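D-glycerate 2-kinase (Thermotoga maritima, PDB 2B8N) catalyses the magnesium-dependent transfer of phosphate from ATP to D-glycerate, giving 2-phosphoglycerate in the breakdown of serine. Local coordinates at residues I31-F35 and P36-V40; E269-S272 and L273-K277; R297-A300 and S301-E305. All blocks are in the same frame, centred on the assembly; numbering follows the deposited sequence.

Interaction 1. Residues I31-F35 and P36-V40; sequences IEAVF and PDRAV
The carbonyl of F35 receives the amide of A39, N to O 3.0 Å; this is the first turn of the helix beginning at P36. F35 occupies the N-cap position, and the type I turn E32 to F35 brings the chain there from the preceding helix. Proline suits the first helical place, since its restricted phi is near that of a helix and no partner is needed for its nitrogen.

The main side-chain contact runs from R38 back to A33. With CG anti to the backbone N (chi1 169°) and an extended chain, R38 lays its guanidinium flat against A33, whose CA sits 3.8 Å above the centre of one face; A33 CB lies 3.8 Å from R38 NH2. Alanine is small enough for this flat approach. On the way, R38 CD passes 4.0 Å from E32 O.

Two of the guanidinium nitrogens are paired with acids: NH2 with E269 and NE with E42, both salt bridges. P36 and D37 pack on helix 61-72, A39 and V40 on strand 255-261, and V34 on helix 263-276.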
loop_
_atom_site.group_PDB
_atom_site.type_symbol
_atom_site.label_atom_id
_atom_site.label_comp_id
_atom_site.label_asym_id
_atom_site.label_seq_id
_atom_site.Cartn_x
_atom_site.Cartn_y
_atom_site.Cartn_z
ATOM N N ILE A 31 8.835 -9.005 5.287
ATOM C CA ILE A 31 8.660 -7.686 4.639
ATOM C C ILE A 31 9.730 -7.367 3.584
ATOM O O ILE A 31 9.422 -6.750 2.549
ATOM C CB ILE A 31 8.654 -6.547 5.680
ATOM C CG1 ILE A 31 7.389 -6.590 6.512
ATOM C CG2 ILE A 31 8.722 -5.171 5.017
ATOM C CD1 ILE A 31 7.448 -5.638 7.691
ATOM N N GLU A 32 10.975 -7.765 3.866
ATOM C CA GLU A 32 12.091 -7.691 2.902
ATOM C C GLU A 32 11.771 -8.273 1.534
ATOM O O GLU A 32 12.347 -7.857 0.540
ATOM C CB GLU A 32 13.305 -8.455 3.438
ATOM C CG GLU A 32 14.028 -7.745 4.548
ATOM C CD GLU A 32 15.254 -8.490 5.038
ATOM O OE1 GLU A 32 15.680 -9.487 4.399
ATOM O OE2 GLU A 32 15.801 -8.062 6.077
ATOM N N ALA A 33 10.884 -9.268 1.505
ATOM C CA ALA A 33 10.433 -9.896 0.260
ATOM C C ALA A 33 9.689 -8.936 -0.664
ATOM O O ALA A 33 9.569 -9.199 -1.864
ATOM C CB ALA A 33 9.559 -11.094 0.571
ATOM N N VAL A 34 9.176 -7.841 -0.108
ATOM C CA VAL A 34 8.563 -6.792 -0.916
ATOM C C VAL A 34 9.306 -5.441 -0.857
ATOM O O VAL A 34 8.701 -4.400 -1.138
ATOM C CB VAL A 34 7.049 -6.611 -0.548
ATOM C CG1 VAL A 34 6.282 -7.879 -0.865
ATOM C CG2 VAL A 34 6.859 -6.216 0.933
ATOM N N PHE A 35 10.601 -5.444 -0.517
ATOM C CA PHE A 35 11.397 -4.238 -0.658
ATOM C C PHE A 35 11.504 -4.001 -2.135
ATOM O O PHE A 35 11.593 -4.946 -2.904
ATOM C CB PHE A 35 12.798 -4.396 -0.098
ATOM C CG PHE A 35 12.911 -4.123 1.372
ATOM C CD1 PHE A 35 11.800 -4.192 2.223
ATOM C CD2 PHE A 35 14.152 -3.850 1.926
ATOM C CE1 PHE A 35 11.944 -3.947 3.609
ATOM C CE2 PHE A 35 14.305 -3.626 3.300
ATOM C CZ PHE A 35 13.209 -3.654 4.142
ATOM N N PRO A 36 11.534 -2.739 -2.547
ATOM C CA PRO A 36 11.595 -2.472 -3.994
ATOM C C PRO A 36 12.736 -3.205 -4.741
ATOM O O PRO A 36 12.483 -3.780 -5.803
ATOM C CB PRO A 36 11.777 -0.941 -4.067
ATOM C CG PRO A 36 11.292 -0.417 -2.720
ATOM C CD PRO A 36 11.545 -1.505 -1.732
ATOM N N ASP A 37 13.953 -3.188 -4.184
ATOM C CA ASP A 37 15.128 -3.758 -4.852
ATOM C C ASP A 37 14.903 -5.240 -5.176
ATOM O O ASP A 37 15.040 -5.674 -6.322
ATOM C CB ASP A 37 16.403 -3.590 -3.995
ATOM C CG ASP A 37 17.702 -3.886 -4.784
ATOM O OD1 ASP A 37 18.107 -3.050 -5.642
ATOM O OD2 ASP A 37 18.323 -4.946 -4.538
ATOM N N ARG A 38 14.544 -6.008 -4.163
ATOM C CA ARG A 38 14.365 -7.412 -4.335
ATOM C C ARG A 38 13.129 -7.711 -5.225
ATOM O O ARG A 38 13.155 -8.657 -6.026
ATOM C CB ARG A 38 14.289 -8.083 -2.954
ATOM C CG ARG A 38 13.830 -9.538 -2.983
ATOM C CD ARG A 38 14.349 -10.362 -1.822
ATOM N NE ARG A 38 13.487 -11.524 -1.622
ATOM C CZ ARG A 38 13.397 -12.209 -0.488
ATOM N NH1 ARG A 38 14.126 -11.872 0.567
ATOM N NH2 ARG A 38 12.576 -13.238 -0.401
ATOM N N ALA A 39 12.059 -6.923 -5.104
ATOM C CA ALA A 39 10.821 -7.219 -5.865
ATOM C C ALA A 39 11.032 -7.102 -7.365
ATOM O O ALA A 39 10.522 -7.922 -8.156
ATOM C CB ALA A 39 9.676 -6.297 -5.429
ATOM N N VAL A 40 11.775 -6.064 -7.727
ATOM C CA VAL A 40 12.121 -5.787 -9.113
ATOM C C VAL A 40 13.064 -6.863 -9.655
ATOM O O VAL A 40 12.790 -7.490 -10.677
ATOM C CB VAL A 40 12.774 -4.385 -9.239
ATOM C CG1 VAL A 40 13.383 -4.174 -10.619
ATOM C CG2 VAL A 40 11.735 -3.310 -8.962
#

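Interaction 2. Residues E269-S272 and L273-K277; sequences EAKS and LAKEK
E269 and L273 meet one turn apart on helix 263-276, where the CG methylene of the glutamate lies 3.8 Å from L273 CD1. The two side chains run at a slant to one another, and only the aliphatic part of E269 is used: its chain bends at chi2 (72°), and OE2 is engaged by R38 in a salt bridge. On the other side of the pair, CG of L273 stands beside its backbone N (chi1 -75°), which turns the chain toward E269.

The closely packed side of the helix is carried by small and apolar residues. A270 and L273 rest on helix 17-32, while A274 fits against strands 280-285 and 317-323; two alanines let the helix come near its neighbours. Four successive i to i+4 backbone bonds join the segments, from L273 N to E269 O at 2.8 Å through to E276 N to S272 O at 3.0 Å.

K275 and E276 make up the exposed part, and K271 marks the border, partly open yet touching I320 of strand 317-323. K271 and K275 lie side by side with extended chains pointing the same way. Long lysine chains suit this flank because they carry their amines outward from the helix, that of K271 as far as E282.

The two ammonium nitrogens, K271 NZ and K275 NZ, are 3.9 Å apart, so they would be expected to repel each other. K271 NZ makes a salt bridge with E282, whose negative charge would probably offset part of that repulsion. Thus the polar ends of E269 and K271 are paired with other elements of the fold, while within the helix the contact relies on backbone bonds and on aliphatic portions of charged side chains.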
loop_
_atom_site.group_PDB
_atom_site.type_symbol
_atom_site.label_atom_id
_atom_site.label_comp_id
_atom_site.label_asym_id
_atom_site.label_seq_id
_atom_site.Cartn_x
_atom_site.Cartn_y
_atom_site.Cartn_z
ATOM N N GLU A 269 5.819 -15.418 2.129
ATOM C CA GLU A 269 7.189 -15.469 2.619
ATOM C C GLU A 269 7.207 -15.813 4.103
ATOM O O GLU A 269 8.047 -16.599 4.548
ATOM C CB GLU A 269 7.919 -14.156 2.373
ATOM C CG GLU A 269 9.430 -14.218 2.651
ATOM C CD GLU A 269 10.194 -15.011 1.609
ATOM O OE1 GLU A 269 9.531 -15.673 0.778
ATOM O OE2 GLU A 269 11.457 -14.990 1.621
ATOM N N ALA A 270 6.288 -15.247 4.870
ATOM C CA ALA A 270 6.221 -15.580 6.290
ATOM C C ALA A 270 5.886 -17.046 6.442
ATOM O O ALA A 270 6.490 -17.720 7.272
ATOM C CB ALA A 270 5.223 -14.747 6.992
ATOM N N LYS A 271 4.952 -17.553 5.632
ATOM C CA LYS A 271 4.616 -18.993 5.668
ATOM C C LYS A 271 5.827 -19.895 5.436
ATOM O O LYS A 271 6.027 -20.894 6.153
ATOM C CB LYS A 271 3.554 -19.374 4.632
ATOM C CG LYS A 271 3.287 -20.888 4.572
ATOM C CD LYS A 271 1.986 -21.199 3.824
ATOM C CE LYS A 271 1.813 -22.694 3.596
ATOM N NZ LYS A 271 0.700 -23.009 2.677
ATOM N N SER A 272 6.628 -19.558 4.434
ATOM C CA SER A 272 7.762 -20.388 4.125
ATOM C C SER A 272 8.912 -20.182 5.136
ATOM O O SER A 272 9.620 -21.123 5.426
ATOM C CB SER A 272 8.206 -20.189 2.684
ATOM O OG SER A 272 9.342 -19.381 2.651
ATOM N N LEU A 273 9.082 -18.976 5.679
ATOM C CA LEU A 273 10.096 -18.726 6.711
ATOM C C LEU A 273 9.747 -19.503 7.978
ATOM O O LEU A 273 10.625 -20.087 8.617
ATOM C CB LEU A 273 10.218 -17.226 7.016
ATOM C CG LEU A 273 10.959 -16.351 5.980
ATOM C CD1 LEU A 273 10.624 -14.870 6.167
ATOM C CD2 LEU A 273 12.447 -16.512 6.017
ATOM N N ALA A 274 8.464 -19.494 8.337
ATOM C CA ALA A 274 7.954 -20.249 9.490
ATOM C C ALA A 274 8.137 -21.754 9.335
ATOM O O ALA A 274 8.582 -22.419 10.266
ATOM C CB ALA A 274 6.491 -19.934 9.711
ATOM N N LYS A 275 7.804 -22.295 8.167
ATOM C CA LYS A 275 8.090 -23.716 7.899
ATOM C C LYS A 275 9.567 -24.012 8.052
ATOM O O LYS A 275 9.932 -25.008 8.641
ATOM C CB LYS A 275 7.632 -24.152 6.519
ATOM C CG LYS A 275 6.145 -24.303 6.407
ATOM C CD LYS A 275 5.741 -24.803 5.024
ATOM C CE LYS A 275 4.228 -25.075 5.012
ATOM N NZ LYS A 275 3.696 -25.327 3.628
ATOM N N GLU A 276 10.409 -23.116 7.546
ATOM C CA GLU A 276 11.869 -23.259 7.574
ATOM C C GLU A 276 12.412 -23.320 9.002
ATOM O O GLU A 276 13.533 -23.773 9.219
ATOM C CB GLU A 276 12.487 -22.065 6.832
ATOM C CG GLU A 276 13.887 -22.242 6.277
ATOM C CD GLU A 276 14.145 -21.303 5.089
ATOM O OE1 GLU A 276 13.387 -21.369 4.087
ATOM O OE2 GLU A 276 15.099 -20.500 5.159
ATOM N N LYS A 277 11.616 -22.868 9.973
ATOM C CA LYS A 277 12.018 -22.878 11.373
ATOM C C LYS A 277 11.342 -23.982 12.179
ATOM O O LYS A 277 11.458 -23.980 13.390
ATOM C CB LYS A 277 11.716 -21.520 12.030
ATOM C CG LYS A 277 12.315 -20.321 11.278
ATOM C CD LYS A 277 13.071 -19.355 12.185
ATOM C CE LYS A 277 14.080 -18.467 11.418
ATOM N NZ LYS A 277 13.440 -17.394 10.579
#

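Interaction 3. Residues R297-A300 and S301-E305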
loop_
_atom_site.group_PDB
_atom_site.type_symbol
_atom_site.label_atom_id
_atom_site.label_comp_id
_atom_site.label_asym_id
_atom_site.label_seq_id
_atom_site.Cartn_x
_atom_site.Cartn_y
_atom_site.Cartn_z
ATOM N N ARG A 297 -9.126 -10.051 18.825
ATOM C CA ARG A 297 -9.862 -11.067 19.577
ATOM C C ARG A 297 -10.152 -12.329 18.771
ATOM O O ARG A 297 -10.097 -13.431 19.309
ATOM C CB ARG A 297 -11.181 -10.499 20.099
ATOM C CG ARG A 297 -11.001 -9.465 21.178
ATOM C CD ARG A 297 -12.234 -9.313 22.062
ATOM N NE ARG A 297 -12.271 -10.322 23.127
ATOM C CZ ARG A 297 -11.494 -10.327 24.221
ATOM N NH1 ARG A 297 -10.562 -9.390 24.423
ATOM N NH2 ARG A 297 -11.623 -11.301 25.111
ATOM N N PHE A 298 -10.473 -12.162 17.494
ATOM C CA PHE A 298 -10.753 -13.302 16.618
ATOM C C PHE A 298 -9.491 -14.147 16.492
ATOM O O PHE A 298 -9.508 -15.366 16.687
ATOM C CB PHE A 298 -11.227 -12.837 15.228
ATOM C CG PHE A 298 -12.056 -13.866 14.484
ATOM C CD1 PHE A 298 -11.541 -15.109 14.165
ATOM C CD2 PHE A 298 -13.348 -13.574 14.076
ATOM C CE1 PHE A 298 -12.313 -16.046 13.479
ATOM C CE2 PHE A 298 -14.114 -14.517 13.359
ATOM C CZ PHE A 298 -13.597 -15.742 13.072
ATOM N N ILE A 299 -8.380 -13.481 16.198
ATOM C CA ILE A 299 -7.096 -14.149 16.052
ATOM C C ILE A 299 -6.696 -14.817 17.378
ATOM O O ILE A 299 -6.296 -15.975 17.405
ATOM C CB ILE A 299 -6.064 -13.147 15.590
ATOM C CG1 ILE A 299 -6.400 -12.680 14.159
ATOM C CG2 ILE A 299 -4.642 -13.734 15.713
ATOM C CD1 ILE A 299 -5.674 -11.414 13.770
ATOM N N ALA A 300 -6.829 -14.091 18.481
ATOM C CA ALA A 300 -6.665 -14.685 19.808
ATOM C C ALA A 300 -7.500 -15.972 19.972
ATOM O O ALA A 300 -6.994 -16.962 20.473
ATOM C CB ALA A 300 -7.015 -13.682 20.868
ATOM N N SER A 301 -8.756 -15.970 19.527
ATOM C CA SER A 301 -9.621 -17.152 19.666
ATOM C C SER A 301 -9.103 -18.318 18.874
ATOM O O SER A 301 -9.244 -19.461 19.313
ATOM C CB SER A 301 -11.054 -16.875 19.205
ATOM O OG SER A 301 -11.646 -15.814 19.923
ATOM N N ILE A 302 -8.532 -18.034 17.699
ATOM C CA ILE A 302 -7.895 -19.087 16.877
ATOM C C ILE A 302 -6.638 -19.628 17.579
ATOM O O ILE A 302 -6.454 -20.839 17.657
ATOM C CB ILE A 302 -7.553 -18.620 15.449
ATOM C CG1 ILE A 302 -8.804 -18.123 14.719
ATOM C CG2 ILE A 302 -6.936 -19.755 14.624
ATOM C CD1 ILE A 302 -8.479 -17.428 13.372
HETATM N N MSE A 303 -5.820 -18.743 18.134
HETATM C CA MSE A 303 -4.625 -19.169 18.882
HETATM C C MSE A 303 -4.977 -20.092 20.075
HETATM O O MSE A 303 -4.254 -21.055 20.360
HETATM C CB MSE A 303 -3.800 -17.957 19.334
HETATM C CG MSE A 303 -3.246 -17.184 18.127
HETATM SE SE MSE A 303 -2.429 -15.459 18.465
HETATM C CE MSE A 303 -1.025 -15.986 19.581
ATOM N N LYS A 304 -6.096 -19.804 20.747
ATOM C CA LYS A 304 -6.554 -20.622 21.867
ATOM C C LYS A 304 -7.014 -21.992 21.371
ATOM O O LYS A 304 -6.837 -23.002 22.055
ATOM C CB LYS A 304 -7.683 -19.938 22.644
ATOM C CG LYS A 304 -7.348 -18.531 23.202
ATOM C CD LYS A 304 -8.253 -18.161 24.354
ATOM C CE LYS A 304 -8.930 -16.832 24.181
ATOM N NZ LYS A 304 -10.281 -16.840 24.851
ATOM N N GLU A 305 -7.586 -22.035 20.174
ATOM C CA GLU A 305 -7.991 -23.312 19.622
ATOM C C GLU A 305 -6.762 -24.192 19.371
ATOM O O GLU A 305 -6.761 -25.385 19.689
ATOM C CB GLU A 305 -8.795 -23.115 18.342
ATOM C CG GLU A 305 -9.673 -24.310 17.957
ATOM C CD GLU A 305 -10.796 -24.616 18.948
ATOM O OE1 GLU A 305 -11.171 -23.740 19.783
ATOM O OE2 GLU A 305 -11.302 -25.761 18.877
#
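S301 grips the carbonyl of R297 twice: its amide N and its hydroxyl OG each lie 2.9 Å from R297 O, and they arrive from opposite faces of the carbonyl plane. OG can turn back to the preceding turn because it stands beside its own backbone N (chi1 -58°), which lets an exposed serine satisfy its hydroxyl within the helix. Three further i to i+4 bonds follow, among them M303 N to I299 O at 2.9 Å.

Outward from the backbone, I302 CD1 comes to the edge of the F298 ring, near its plane, 3.9 Å from F298 CD1. On the buried side, I299 CG2 and the selenium of selenomethionine M303 meet obliquely, also at 3.9 Å; with L319, F321, V355 and L357 around them they make the apolar face of the helix. With an alanine in place of I302, the F298 edge is likely to lose its methyl partner and a gap to open toward L319 and F321.

R297 and A300 turn to helix 337-348, whereas I299 and M303 lie on strands 317-323 and 355-361, and I302 on 317-323. The arrangement is that of an amphipathic helix, 292-309, packed on the mixed sheet of an alpha/beta domain.

From the N terminus, interaction 1 comes first, where the chain leaves helix 17-32 and enters helix 36-41. Interactions 2 and 3 follow on helices 263-276 and 292-309. Each is local, bridging a helix junction or a single helical turn, so none closes a long loop; they lie in series, neither nesting nor crossing. Interactions 1 and 2, with centres about 17 Å apart, are joined directly although far apart in sequence: R38 NH2 and E269 OE2 form a salt bridge, and A33 packs on E269. Interaction 3 touches neither, but its helix and that of interaction 2 both pack on strand 317-323, linking them through the mixed sheet.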